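Local coordinates for protein N-acetylglucosamine-6-phosphate deacetylase (Mycobacterium smegmatis, PDB 6FV4) that probably removes the acetyl group from N-acetylglucosamine-6-phosphate in amino-sugar metabolism, using bound divalent metal ions, at residues T71-G76 with L280-M285; A106-A111 with I135-P140; Q119-A124 with L167-G172; M155-P160 with P181-A186; V174-I179 with V199-H204. The protein carries 1 engineered substitution. One frame throughout, in Å; residues are numbered along the deposited sequence. Where two conformers were deposited one is given.

Interaction 1 of 5, residues T71-G76 with L280-M285; sequences THLHGG and LITAAM. Engineered in segment 280-285: Ala283 (natural residue Asp). With ZN (zinc ion), chain H.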
# COMPACT_ATOMS: atom_id res chain seq x y z
N THR B 71 -21.88 -7.08 -1.14
CA THR B 71 -22.16 -6.90 0.27
C THR B 71 -22.43 -5.45 0.66
O THR B 71 -22.51 -5.14 1.85
CB THR B 71 -21.00 -7.44 1.12
OG1 THR B 71 -19.77 -6.81 0.73
CG2 THR B 71 -20.87 -8.95 0.93
N HIS B 72 -22.61 -4.56 -0.31
CA HIS B 72 -22.84 -3.16 0.03
C HIS B 72 -23.45 -2.52 -1.21
O HIS B 72 -22.73 -2.19 -2.16
CB HIS B 72 -21.54 -2.49 0.45
CG HIS B 72 -21.65 -1.02 0.75
ND1 HIS B 72 -20.69 -0.33 1.44
CD2 HIS B 72 -22.60 -0.11 0.42
CE1 HIS B 72 -21.04 0.94 1.54
NE2 HIS B 72 -22.20 1.10 0.94
N LEU B 73 -24.77 -2.36 -1.20
CA LEU B 73 -25.47 -1.68 -2.29
C LEU B 73 -26.80 -1.16 -1.77
O LEU B 73 -27.35 -1.68 -0.80
CB LEU B 73 -25.70 -2.59 -3.50
CG LEU B 73 -26.65 -3.76 -3.33
CD1 LEU B 73 -27.19 -4.17 -4.70
CD2 LEU B 73 -25.93 -4.92 -2.66
N HIS B 74 -27.30 -0.13 -2.45
CA HIS B 74 -28.48 0.60 -2.00
C HIS B 74 -29.70 0.38 -2.86
O HIS B 74 -30.82 0.61 -2.39
CB HIS B 74 -28.16 2.11 -1.95
CG HIS B 74 -27.10 2.44 -0.95
ND1 HIS B 74 -27.36 2.63 0.38
CD2 HIS B 74 -25.75 2.54 -1.09
CE1 HIS B 74 -26.23 2.87 1.03
NE2 HIS B 74 -25.24 2.83 0.15
N GLY B 75 -29.52 -0.09 -4.09
CA GLY B 75 -30.67 -0.39 -4.92
C GLY B 75 -30.25 -0.60 -6.35
O GLY B 75 -29.10 -0.94 -6.63
N GLY B 76 -31.20 -0.40 -7.24
CA GLY B 76 -30.97 -0.55 -8.66
C GLY B 76 -32.27 -0.77 -9.40
O GLY B 76 -33.31 -1.09 -8.82
N LEU B 280 -14.78 -6.56 -3.62
CA LEU B 280 -15.36 -5.66 -4.61
C LEU B 280 -16.83 -5.47 -4.25
O LEU B 280 -17.51 -6.44 -3.93
CB LEU B 280 -15.22 -6.24 -6.01
CG LEU B 280 -13.76 -6.40 -6.47
CD1 LEU B 280 -13.68 -7.29 -7.69
CD2 LEU B 280 -13.20 -5.06 -6.76
N ILE B 281 -17.28 -4.21 -4.24
CA ILE B 281 -18.67 -3.85 -3.97
C ILE B 281 -19.08 -2.86 -5.05
O ILE B 281 -18.25 -2.28 -5.76
CB ILE B 281 -18.88 -3.23 -2.57
CG1 ILE B 281 -18.09 -1.93 -2.46
CG2 ILE B 281 -18.50 -4.22 -1.45
CD1 ILE B 281 -18.61 -0.95 -1.43
N THR B 282 -20.39 -2.66 -5.17
CA THR B 282 -20.89 -1.65 -6.09
C THR B 282 -21.25 -0.34 -5.41
O THR B 282 -21.10 0.72 -6.02
CB THR B 282 -22.13 -2.17 -6.84
OG1 THR B 282 -23.22 -2.42 -5.91
CG2 THR B 282 -21.80 -3.43 -7.63
N ALA B 283 -21.75 -0.41 -4.17
CA ALA B 283 -22.48 0.69 -3.55
C ALA B 283 -23.54 1.23 -4.50
O ALA B 283 -23.82 2.43 -4.52
CB ALA B 283 -21.51 1.80 -3.10
N ALA B 284 -24.14 0.35 -5.29
CA ALA B 284 -25.04 0.77 -6.36
C ALA B 284 -26.25 1.52 -5.83
O ALA B 284 -26.87 1.10 -4.84
CB ALA B 284 -25.51 -0.44 -7.16
N MET B 285 -26.60 2.63 -6.48
CA MET B 285 -27.81 3.33 -6.09
C MET B 285 -28.95 2.99 -7.05
O MET B 285 -28.78 2.25 -8.02
CB MET B 285 -27.58 4.85 -5.99
CG MET B 285 -26.99 5.52 -7.21
SD MET B 285 -28.17 6.05 -8.45
CE MET B 285 -29.34 7.00 -7.48
ZN ZN H . -23.22 2.94 0.66
O HOH W 1 -19.13 -7.41 -2.03
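His72 and His74 meet the loop around Ala283 where the first and eighth strands close the (beta/alpha)8 barrel of this amidohydrolase. The two histidines form the His-X-His motif of the superfamily.

Metal bonds come first. His72 NE2 and His74 NE2 each lie 2.1 Å from the zinc ion, and Glu138 completes the protein ligands. Further back, the other ring nitrogen of His72, ND1, is hydrogen-bonded to Glu253, which should fix the rotation of the ring.

Backbone hydrogen bonds tie the two segments together. Ala283 N donates to His72 O at 2.9 Å. One acceptor, Ala284 O, takes two amides. His74 N lies 2.7 Å from Ala284 O, in the carbonyl plane, while Gly75 N comes to Ala284 O from above that plane at 3.0 Å. Within 280-285, Ala284 N donates to Thr282 OG1, which makes an ST turn. Asp70 also bonds to this hydroxyl.

Van der Waals contacts pack the strand end. Ile281 CD1 lies 3.6 Å from His72 ND1, at an oblique angle to the ring. The CG1 branch of Ile281 sits between the backbone N and the carbonyl carbon (chi1 63°), which carries CD1 to the histidine, while CG2 turns to Thr71.

Ala283 is engineered. The natural residue is Asp, a ligand of this metal site and the predicted proton donor or acceptor. In this model the residue does not bind the zinc. Its methyl carbon, CB, stops 4.2 Å from His72 CD2.

Interaction 2 of 5, residues A106-A111 with I135-P140; sequences ASLVTA and IHLEGP. With CD (cadmium ion), chain J; ZN (zinc ion), chain H.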
# COMPACT_ATOMS: atom_id res chain seq x y z
N ALA B 106 -28.28 -5.69 1.57
CA ALA B 106 -28.94 -4.43 1.28
C ALA B 106 -28.55 -3.40 2.33
O ALA B 106 -28.63 -3.68 3.53
CB ALA B 106 -30.46 -4.61 1.24
N SER B 107 -28.11 -2.24 1.89
CA SER B 107 -27.58 -1.21 2.78
C SER B 107 -28.62 -0.12 3.00
O SER B 107 -29.34 0.27 2.07
CB SER B 107 -26.31 -0.56 2.21
OG SER B 107 -25.35 -1.52 1.82
N LEU B 108 -28.62 0.43 4.21
CA LEU B 108 -29.46 1.56 4.56
C LEU B 108 -28.57 2.72 4.95
O LEU B 108 -27.65 2.55 5.74
CB LEU B 108 -30.39 1.21 5.74
CG LEU B 108 -31.40 0.10 5.55
CD1 LEU B 108 -32.12 -0.17 6.87
CD2 LEU B 108 -32.41 0.52 4.49
N VAL B 109 -28.88 3.92 4.44
CA VAL B 109 -28.11 5.10 4.82
C VAL B 109 -28.63 5.67 6.13
O VAL B 109 -29.66 5.22 6.65
CB VAL B 109 -28.15 6.19 3.73
CG1 VAL B 109 -27.55 5.68 2.43
CG2 VAL B 109 -29.57 6.69 3.54
N THR B 110 -27.92 6.66 6.66
CA THR B 110 -28.29 7.32 7.91
C THR B 110 -29.76 7.74 7.89
O THR B 110 -30.23 8.38 6.95
CB THR B 110 -27.39 8.55 8.14
OG1 THR B 110 -26.06 8.12 8.45
CG2 THR B 110 -27.90 9.39 9.28
N ALA B 111 -30.48 7.34 8.93
CA ALA B 111 -31.90 7.64 9.04
C ALA B 111 -32.25 7.94 10.49
O ALA B 111 -31.50 7.61 11.42
CB ALA B 111 -32.78 6.49 8.52
N ILE B 135 -28.74 -7.32 5.93
CA ILE B 135 -28.89 -5.87 5.97
C ILE B 135 -27.58 -5.26 6.44
O ILE B 135 -26.91 -5.79 7.33
CB ILE B 135 -30.03 -5.43 6.91
CG1 ILE B 135 -31.35 -6.09 6.50
CG2 ILE B 135 -30.15 -3.89 6.91
CD1 ILE B 135 -32.50 -5.95 7.58
N HIS B 136 -27.22 -4.13 5.85
CA HIS B 136 -26.07 -3.34 6.24
C HIS B 136 -26.55 -1.96 6.64
O HIS B 136 -27.21 -1.28 5.85
CB HIS B 136 -25.07 -3.27 5.08
CG HIS B 136 -24.01 -2.23 5.23
ND1 HIS B 136 -23.48 -1.57 4.14
CD2 HIS B 136 -23.35 -1.76 6.32
CE1 HIS B 136 -22.56 -0.71 4.55
NE2 HIS B 136 -22.44 -0.82 5.86
N LEU B 137 -26.25 -1.55 7.87
CA LEU B 137 -26.59 -0.20 8.32
C LEU B 137 -25.38 0.69 8.08
O LEU B 137 -24.43 0.70 8.87
CB LEU B 137 -26.99 -0.19 9.79
CG LEU B 137 -28.06 -1.22 10.15
CD1 LEU B 137 -28.33 -1.15 11.64
CD2 LEU B 137 -29.32 -0.98 9.35
N GLU B 138 -25.41 1.43 6.97
CA GLU B 138 -24.38 2.44 6.69
C GLU B 138 -24.85 3.78 7.24
O GLU B 138 -25.26 4.70 6.52
CB GLU B 138 -24.09 2.53 5.20
CG GLU B 138 -22.86 3.43 4.94
CD GLU B 138 -22.48 3.52 3.50
OE1 GLU B 138 -23.39 3.40 2.67
OE2 GLU B 138 -21.29 3.71 3.20
N GLY B 139 -24.80 3.87 8.57
CA GLY B 139 -25.41 4.96 9.29
C GLY B 139 -26.38 4.41 10.32
O GLY B 139 -26.85 3.27 10.21
N PRO B 140 -26.72 5.20 11.33
CA PRO B 140 -26.45 6.64 11.49
C PRO B 140 -25.23 6.99 12.34
O PRO B 140 -24.98 8.16 12.59
CB PRO B 140 -27.71 7.12 12.21
CG PRO B 140 -28.01 5.98 13.13
CD PRO B 140 -27.62 4.71 12.39
CD CD J . -21.11 5.63 1.74
ZN ZN H . -23.22 2.94 0.66
O HOH W 2 -20.38 7.55 0.16
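Ser107 and His136 face each other across two adjacent parallel strands of the barrel, and their side chains share a hydrogen bond. Ser107 OG lies 3.0 Å from His136 ND1, near the plane of the ring and at its edge. Either could be the donor. His136 CG is anti to its backbone N; this chi1 of 165° carries the ring toward the serine, and the turn about chi2 presents ND1. At the other side of the ring NE2 is bound to Thr178, so the imidazole is held from both nitrogens.

This end of the contact is tight. His136 N donates to Ala106 O at 2.8 Å, and Leu108 N donates to His136 O almost straight along the carbonyl, also at 2.8 Å. On the face of Leu108 and Leu137 the two side chains run side by side, with Leu108 CD1 3.8 Å from Leu137 CD2.

Toward the C-terminal ends the pairing slackens. The bond from Glu138 N to Leu108 O is weak, and Val109 beside it is partly exposed. Regular pairing ends here, although the chains stay close: Thr110 OG1 lies 3.3 Å from Gly139 CA. The chain passes through Gly139 into Pro140 by a cis peptide bond. Thr110 CG2 rests 3.7 Å from Pro140 CB. The extended Glu138 side chain bridges two metals, with OE1 2.1 Å from the zinc ion and OE2 2.4 Å from the cadmium ion. Water 2 is another ligand of the cadmium.

Helix 113-129 packs on the face of Leu108 and Leu137, while strands 63-76 and 174-179 flank the pair.

Interaction 3 of 5, residues Q119-A124 with L167-G172; sequences QVSGLA and LDAGEG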
# COMPACT_ATOMS: atom_id res chain seq x y z
N GLN B 119 -37.52 0.62 8.44
CA GLN B 119 -36.74 0.10 7.32
C GLN B 119 -36.14 -1.26 7.66
O GLN B 119 -36.24 -2.21 6.86
CB GLN B 119 -35.64 1.09 6.94
CG GLN B 119 -36.17 2.39 6.36
CD GLN B 119 -35.09 3.45 6.25
OE1 GLN B 119 -33.93 3.21 6.56
NE2 GLN B 119 -35.46 4.64 5.79
N VAL B 120 -35.54 -1.38 8.84
CA VAL B 120 -34.96 -2.66 9.26
C VAL B 120 -36.03 -3.73 9.33
O VAL B 120 -35.86 -4.83 8.78
CB VAL B 120 -34.21 -2.50 10.59
CG1 VAL B 120 -33.95 -3.85 11.24
CG2 VAL B 120 -32.88 -1.77 10.36
N SER B 121 -37.17 -3.43 9.98
CA SER B 121 -38.26 -4.39 10.07
C SER B 121 -38.72 -4.86 8.69
O SER B 121 -38.89 -6.06 8.46
CB SER B 121 -39.45 -3.78 10.82
OG SER B 121 -39.19 -3.69 12.20
N GLY B 122 -38.92 -3.92 7.76
CA GLY B 122 -39.36 -4.30 6.42
C GLY B 122 -38.33 -5.07 5.62
O GLY B 122 -38.67 -5.99 4.86
N LEU B 123 -37.05 -4.71 5.74
CA LEU B 123 -36.04 -5.46 4.99
C LEU B 123 -35.83 -6.85 5.59
O LEU B 123 -35.54 -7.80 4.86
CB LEU B 123 -34.71 -4.69 4.93
CG LEU B 123 -34.54 -3.53 3.95
CD1 LEU B 123 -33.07 -3.04 3.94
CD2 LEU B 123 -34.96 -3.93 2.54
N ALA B 124 -35.98 -6.99 6.91
CA ALA B 124 -35.83 -8.31 7.53
C ALA B 124 -36.83 -9.31 6.96
O ALA B 124 -36.52 -10.49 6.82
CB ALA B 124 -36.01 -8.20 9.05
N LEU B 167 -31.20 -3.97 16.40
CA LEU B 167 -30.85 -5.38 16.19
C LEU B 167 -32.03 -6.29 16.53
O LEU B 167 -32.24 -7.31 15.86
CB LEU B 167 -29.63 -5.76 17.03
CG LEU B 167 -28.27 -5.14 16.63
CD1 LEU B 167 -27.15 -5.81 17.39
CD2 LEU B 167 -28.04 -5.23 15.15
N ASP B 168 -32.79 -5.97 17.58
CA ASP B 168 -33.98 -6.75 17.87
C ASP B 168 -34.95 -6.72 16.70
O ASP B 168 -35.45 -7.77 16.27
CB ASP B 168 -34.66 -6.22 19.14
CG ASP B 168 -33.87 -6.55 20.40
OD1 ASP B 168 -32.90 -7.34 20.31
OD2 ASP B 168 -34.22 -5.99 21.46
N ALA B 169 -35.19 -5.53 16.14
CA ALA B 169 -36.12 -5.40 15.02
C ALA B 169 -35.72 -6.27 13.82
O ALA B 169 -36.58 -6.70 13.05
CB ALA B 169 -36.22 -3.93 14.61
N GLY B 170 -34.42 -6.54 13.65
CA GLY B 170 -33.99 -7.34 12.52
C GLY B 170 -34.07 -8.85 12.69
O GLY B 170 -33.98 -9.58 11.69
N GLU B 171 -34.23 -9.35 13.92
CA GLU B 171 -34.31 -10.79 14.17
C GLU B 171 -33.14 -11.51 13.53
O GLU B 171 -33.28 -12.57 12.91
CB GLU B 171 -35.65 -11.37 13.69
CG GLU B 171 -36.84 -10.99 14.55
CD GLU B 171 -38.16 -11.48 13.96
OE1 GLU B 171 -38.40 -12.71 13.93
OE2 GLU B 171 -38.93 -10.62 13.49
N GLY B 172 -31.95 -10.94 13.69
CA GLY B 172 -30.74 -11.58 13.22
C GLY B 172 -30.37 -11.29 11.79
O GLY B 172 -29.35 -11.80 11.34
O HOH W 3 -39.54 -6.63 13.51
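Val120 turns its CG1 branch anti to the backbone N (chi1 164°), and this points the methyl at the end of the neighbouring helix, onto Gly170. Ser121 does otherwise. Its OG lies beside its own backbone N (chi1 -73°), which keeps the hydroxyl close to its helix and brings it alongside the methyl of Ala169.

Val120 CG1 comes to 3.6 Å from Gly170 N. The same methyl, Val120 CG1, lies 4.1 Å from Ala169 CB, so one valine branch covers both the alanine methyl and the glycine backbone. Gly170 has no side chain, and the valine rests directly on its main chain. One turn further along, Ala124 CB sits 3.6 Å from Gly170 O.

The partners are two successive helices of the outer layer of the (beta/alpha)8 barrel, 113-129 and 160-170. They touch where the second one ends. Glu171, just after it, leaves helical geometry with a positive phi of 52°, and Glu171 N still donates to Asp168 O. Gly170 O is taken up by the hydroxyl of Thr173, which follows in the turn.

No direct hydrogen bond joins 119-124 to 167-172. Water 3 spans the outer side instead. It donates to Ala169 O at 3.0 Å and lies 3.2 Å from Ser121 OG. That hydroxyl is also bonded to Leu117 O, one turn back in its own helix. Ser121 is exposed, while Val120 is buried and reaches inward to Leu108, Leu137 and Val174 on the barrel strands.

Interaction 4 of 5, residues M155-P160 with P181-A186; sequences MRDPDP and PERDGA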
# COMPACT_ATOMS: atom_id res chain seq x y z
N MET B 155 -26.63 12.07 11.60
CA MET B 155 -25.56 11.32 12.25
C MET B 155 -25.59 11.55 13.76
O MET B 155 -25.86 12.66 14.22
CB MET B 155 -24.19 11.74 11.67
CG MET B 155 -24.04 11.45 10.18
SD MET B 155 -22.40 11.86 9.51
CE MET B 155 -22.16 13.48 10.22
N ARG B 156 -25.35 10.50 14.53
CA ARG B 156 -25.44 10.63 15.97
C ARG B 156 -24.55 9.59 16.64
O ARG B 156 -24.15 8.60 16.03
CB ARG B 156 -26.89 10.50 16.47
CG ARG B 156 -27.61 9.23 16.01
CD ARG B 156 -29.11 9.29 16.34
NE ARG B 156 -29.85 8.12 15.86
CZ ARG B 156 -30.39 7.99 14.65
NH1 ARG B 156 -30.28 8.96 13.75
NH2 ARG B 156 -31.05 6.88 14.34
N ASP B 157 -24.26 9.84 17.92
CA ASP B 157 -23.44 8.92 18.70
C ASP B 157 -24.13 7.56 18.79
O ASP B 157 -25.36 7.48 18.79
CB ASP B 157 -23.23 9.46 20.12
CG ASP B 157 -22.18 10.58 20.20
OD1 ASP B 157 -21.56 10.96 19.17
OD2 ASP B 157 -21.99 11.09 21.33
N PRO B 158 -23.36 6.45 18.87
CA PRO B 158 -23.97 5.12 18.98
C PRO B 158 -24.47 4.79 20.38
O PRO B 158 -23.69 4.39 21.25
CB PRO B 158 -22.84 4.17 18.55
CG PRO B 158 -21.61 4.90 18.91
CD PRO B 158 -21.90 6.36 18.65
N ASP B 159 -25.77 4.95 20.60
CA ASP B 159 -26.41 4.65 21.88
C ASP B 159 -26.71 3.16 21.98
O ASP B 159 -27.36 2.62 21.08
CB ASP B 159 -27.69 5.46 22.02
CG ASP B 159 -28.63 4.92 23.08
OD1 ASP B 159 -28.17 4.66 24.21
OD2 ASP B 159 -29.83 4.75 22.78
N PRO B 160 -26.25 2.46 23.02
CA PRO B 160 -26.46 1.01 23.04
C PRO B 160 -27.93 0.61 23.11
O PRO B 160 -28.28 -0.46 22.59
CB PRO B 160 -25.67 0.55 24.28
CG PRO B 160 -25.35 1.78 25.04
CD PRO B 160 -25.33 2.91 24.08
N PRO B 181 -15.17 5.51 14.09
CA PRO B 181 -14.53 5.15 15.37
C PRO B 181 -14.30 6.31 16.34
O PRO B 181 -13.91 6.03 17.48
CB PRO B 181 -13.18 4.55 14.93
CG PRO B 181 -13.38 4.12 13.54
CD PRO B 181 -14.34 5.10 12.94
N GLU B 182 -14.51 7.57 15.95
CA GLU B 182 -14.17 8.69 16.82
C GLU B 182 -15.35 9.23 17.62
O GLU B 182 -15.14 10.05 18.51
CB GLU B 182 -13.53 9.83 16.01
CG GLU B 182 -14.48 10.63 15.13
CD GLU B 182 -14.69 9.99 13.76
OE1 GLU B 182 -14.67 8.74 13.68
OE2 GLU B 182 -14.89 10.73 12.78
N ARG B 183 -16.58 8.77 17.34
CA ARG B 183 -17.73 9.22 18.12
C ARG B 183 -17.70 8.63 19.53
O ARG B 183 -17.25 7.50 19.75
CB ARG B 183 -19.04 8.83 17.43
CG ARG B 183 -19.22 9.46 16.06
CD ARG B 183 -20.68 9.48 15.68
NE ARG B 183 -21.40 10.54 16.40
CZ ARG B 183 -21.78 11.68 15.85
NH1 ARG B 183 -21.52 11.91 14.57
NH2 ARG B 183 -22.40 12.60 16.57
N ASP B 184 -18.16 9.43 20.49
CA ASP B 184 -18.37 8.92 21.84
C ASP B 184 -19.18 7.63 21.79
O ASP B 184 -20.23 7.57 21.15
CB ASP B 184 -19.09 9.95 22.71
CG ASP B 184 -18.22 11.17 23.01
OD1 ASP B 184 -17.01 10.98 23.28
OD2 ASP B 184 -18.75 12.30 22.98
N GLY B 185 -18.66 6.58 22.44
CA GLY B 185 -19.31 5.29 22.51
C GLY B 185 -19.04 4.34 21.36
O GLY B 185 -19.60 3.24 21.36
N ALA B 186 -18.18 4.72 20.40
CA ALA B 186 -17.95 3.90 19.22
C ALA B 186 -17.31 2.56 19.57
O ALA B 186 -17.71 1.52 19.05
CB ALA B 186 -17.07 4.66 18.21
O HOH W 4 -19.12 11.71 19.52
O HOH W 5 -22.05 2.86 22.53
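Pro158 packs on a type II beta turn that runs from Arg183 to Ala186, with Gly185 at the third position on a positive phi of 86°. Both segments are loops that follow barrel strands of the (beta/alpha)8 fold, and each leads into a helix. Asp159 and Gly185 are the N-cap residues of those helices.

A salt bridge carries the contact. Arg183 NE donates to Asp157 OD1 at 2.8 Å, using the anti lone pair of that oxygen. Arg183 NH2 adds a weak bond to the same atom. The oxygen lies near the guanidinium plane, at its edge. Both nitrogens go to OD1, so this is a one-oxygen grip, and the carboxylate is turned 67° from the guanidinium plane. The arginine chain bends at chi3 (76°), which folds the guanidinium back against the other loop. One of its faces lies against Arg156 C, and Met155 CB approaches Arg183 NH1. That nitrogen is bonded to Leu142 O.

Water 4 donates to Asp157 OD1 and accepts from Asp184 N, so the same carboxylate oxygen is also tied to the turn. Asp157 and Asp184 run side by side, and their OD2 atoms are 3.8 Å apart. The nearby arginine probably eases this meeting of like charges.

The proline ring rests on the carbonyls of the turn: Pro158 CD lies 3.2 Å from Asp184 O, and Pro158 CG is 3.6 Å from Gly185 O. Water 5 closes the far end, donating to Pro158 O at 2.6 Å and to Gly185 O at 2.7 Å.

Interaction 5 of 5, residues V174-I179 with V199-H204; sequences VRMVTI and VAAVGH. With CD (cadmium ion), chain J.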
# COMPACT_ATOMS: atom_id res chain seq x y z
N VAL B 174 -29.61 -8.26 10.45
CA VAL B 174 -28.64 -7.18 10.28
C VAL B 174 -27.25 -7.81 10.36
O VAL B 174 -26.87 -8.36 11.39
CB VAL B 174 -28.81 -6.07 11.33
CG1 VAL B 174 -27.64 -5.08 11.21
CG2 VAL B 174 -30.13 -5.32 11.11
N ARG B 175 -26.52 -7.76 9.25
CA ARG B 175 -25.26 -8.47 9.13
C ARG B 175 -24.04 -7.56 9.27
O ARG B 175 -22.98 -8.04 9.69
CB ARG B 175 -25.19 -9.19 7.78
CG ARG B 175 -26.28 -10.22 7.55
CD ARG B 175 -26.26 -11.28 8.64
NE ARG B 175 -25.11 -12.16 8.49
CZ ARG B 175 -25.16 -13.37 7.94
NH1 ARG B 175 -26.32 -13.85 7.49
NH2 ARG B 175 -24.06 -14.11 7.83
N MET B 176 -24.18 -6.27 8.97
CA MET B 176 -23.04 -5.37 9.00
C MET B 176 -23.51 -3.98 9.40
O MET B 176 -24.58 -3.53 8.98
CB MET B 176 -22.33 -5.33 7.63
CG MET B 176 -21.12 -4.41 7.62
SD MET B 176 -20.03 -4.80 6.22
CE MET B 176 -21.06 -4.37 4.82
N VAL B 177 -22.70 -3.31 10.23
CA VAL B 177 -22.97 -1.95 10.69
C VAL B 177 -21.70 -1.12 10.57
O VAL B 177 -20.67 -1.47 11.16
CB VAL B 177 -23.48 -1.94 12.14
CG1 VAL B 177 -23.67 -0.49 12.65
CG2 VAL B 177 -24.80 -2.70 12.24
N THR B 178 -21.76 -0.03 9.82
CA THR B 178 -20.63 0.90 9.68
C THR B 178 -20.58 1.85 10.87
O THR B 178 -21.58 2.48 11.22
CB THR B 178 -20.75 1.70 8.38
OG1 THR B 178 -20.63 0.80 7.27
CG2 THR B 178 -19.63 2.74 8.29
N ILE B 179 -19.40 1.94 11.50
CA ILE B 179 -19.17 2.72 12.71
C ILE B 179 -18.03 3.69 12.44
O ILE B 179 -16.95 3.26 12.01
CB ILE B 179 -18.84 1.80 13.91
CG1 ILE B 179 -20.03 0.92 14.25
CG2 ILE B 179 -18.47 2.61 15.15
CD1 ILE B 179 -21.22 1.73 14.70
N VAL B 199 -21.15 -7.93 11.93
CA VAL B 199 -19.85 -7.40 11.52
C VAL B 199 -19.82 -5.89 11.77
O VAL B 199 -20.76 -5.16 11.43
CB VAL B 199 -19.56 -7.72 10.05
CG1 VAL B 199 -18.24 -7.08 9.62
CG2 VAL B 199 -19.52 -9.23 9.80
N ALA B 200 -18.74 -5.42 12.39
CA ALA B 200 -18.52 -4.00 12.57
C ALA B 200 -17.58 -3.54 11.46
O ALA B 200 -16.48 -4.08 11.30
CB ALA B 200 -17.95 -3.71 13.96
N ALA B 201 -18.03 -2.56 10.67
CA ALA B 201 -17.22 -1.97 9.61
C ALA B 201 -16.82 -0.55 10.01
O ALA B 201 -17.55 0.12 10.73
CB ALA B 201 -17.98 -1.96 8.28
N VAL B 202 -15.63 -0.11 9.56
CA VAL B 202 -15.17 1.26 9.79
C VAL B 202 -15.40 2.04 8.50
O VAL B 202 -15.05 1.57 7.41
CB VAL B 202 -13.68 1.31 10.20
CG1 VAL B 202 -13.16 2.75 10.15
CG2 VAL B 202 -13.48 0.78 11.58
N GLY B 203 -15.98 3.23 8.62
CA GLY B 203 -16.30 4.01 7.44
C GLY B 203 -16.84 5.36 7.85
O GLY B 203 -17.11 5.62 9.03
N HIS B 204 -16.96 6.24 6.85
CA HIS B 204 -17.59 7.56 7.01
C HIS B 204 -17.06 8.29 8.25
O HIS B 204 -17.82 8.70 9.13
CB HIS B 204 -19.11 7.43 7.06
CG HIS B 204 -19.71 7.26 5.72
ND1 HIS B 204 -20.28 8.31 5.02
CD2 HIS B 204 -19.80 6.18 4.91
CE1 HIS B 204 -20.70 7.88 3.85
NE2 HIS B 204 -20.41 6.59 3.75
CD CD J . -21.11 5.63 1.74
O HOH W 2 -20.38 7.55 0.16
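Met176 lies beside Val199 and Ala201 on two neighbouring parallel strands of the (beta/alpha)8 barrel. Its side chain can be followed outward. Met176 CB is 4.4 Å from Val199 CB. Met176 CG, anti to the backbone N (chi1 -179°), is 3.9 Å from Val199 O and 4.0 Å from Ala201 CB. Met176 SD is 4.1 Å from Ala201 CB. The chain then bends at chi3, and CE ends against Thr71 O on strand 63-76. The thioether thus crosses the inside of the barrel.

Four backbone hydrogen bonds fix the strands. Val199 N donates to Arg175 O, Val177 N to Val199 O and Ala201 N to Val177 O. Ile179 N donates to Ala201 O at 2.7 Å, the shortest of the four.

Thr178 shares the inner face with Met176 and Ala201. Thr178 CG2 lies 3.7 Å from Gly203 CA, so the threonine methyl packs directly on the glycine main chain. Its hydroxyl OG1 bonds to His136 and Thr224. On the outer face, Val177, Ile179 and Ala200 pack on helix 186-195, which links the two strands in a beta-alpha-beta crossover.

Just past the strand, His204 has positive phi (47°), and His204 NE2 lies 2.3 Å from the cadmium ion. Glu138, His150 and His225 bind the same ion. A zinc ion occupies this second site in another structure of the protein. Backbone hydrogen bonds and mostly apolar side chains join the strands, with Thr178 as a polar exception. Metal binding begins just past them, and the hydrogen-bonded strand pair probably helps to place His204.

Overall arrangement
All five contacts belong to one (beta/alpha)8 barrel. Interaction 1 joins its first and eighth strands, and the other four lie between its segments along the chain. Interactions 2 and 5 come in series, with centres 9 Å apart. Their strands 134-138 and 174-179 are neighbours, and Ile135 O meets Arg175 N between them. Interactions 1, 2 and 5 meet at the metals: 1 and 2 share the zinc ion, 2 and 5 the cadmium ion. Interaction 3 packs outer helices behind interaction 2, 12 Å away between centres. Interaction 4 ties loops beyond the strands and touches 2 and 5. The metal centre thus draws its ligands from strands far apart in sequence.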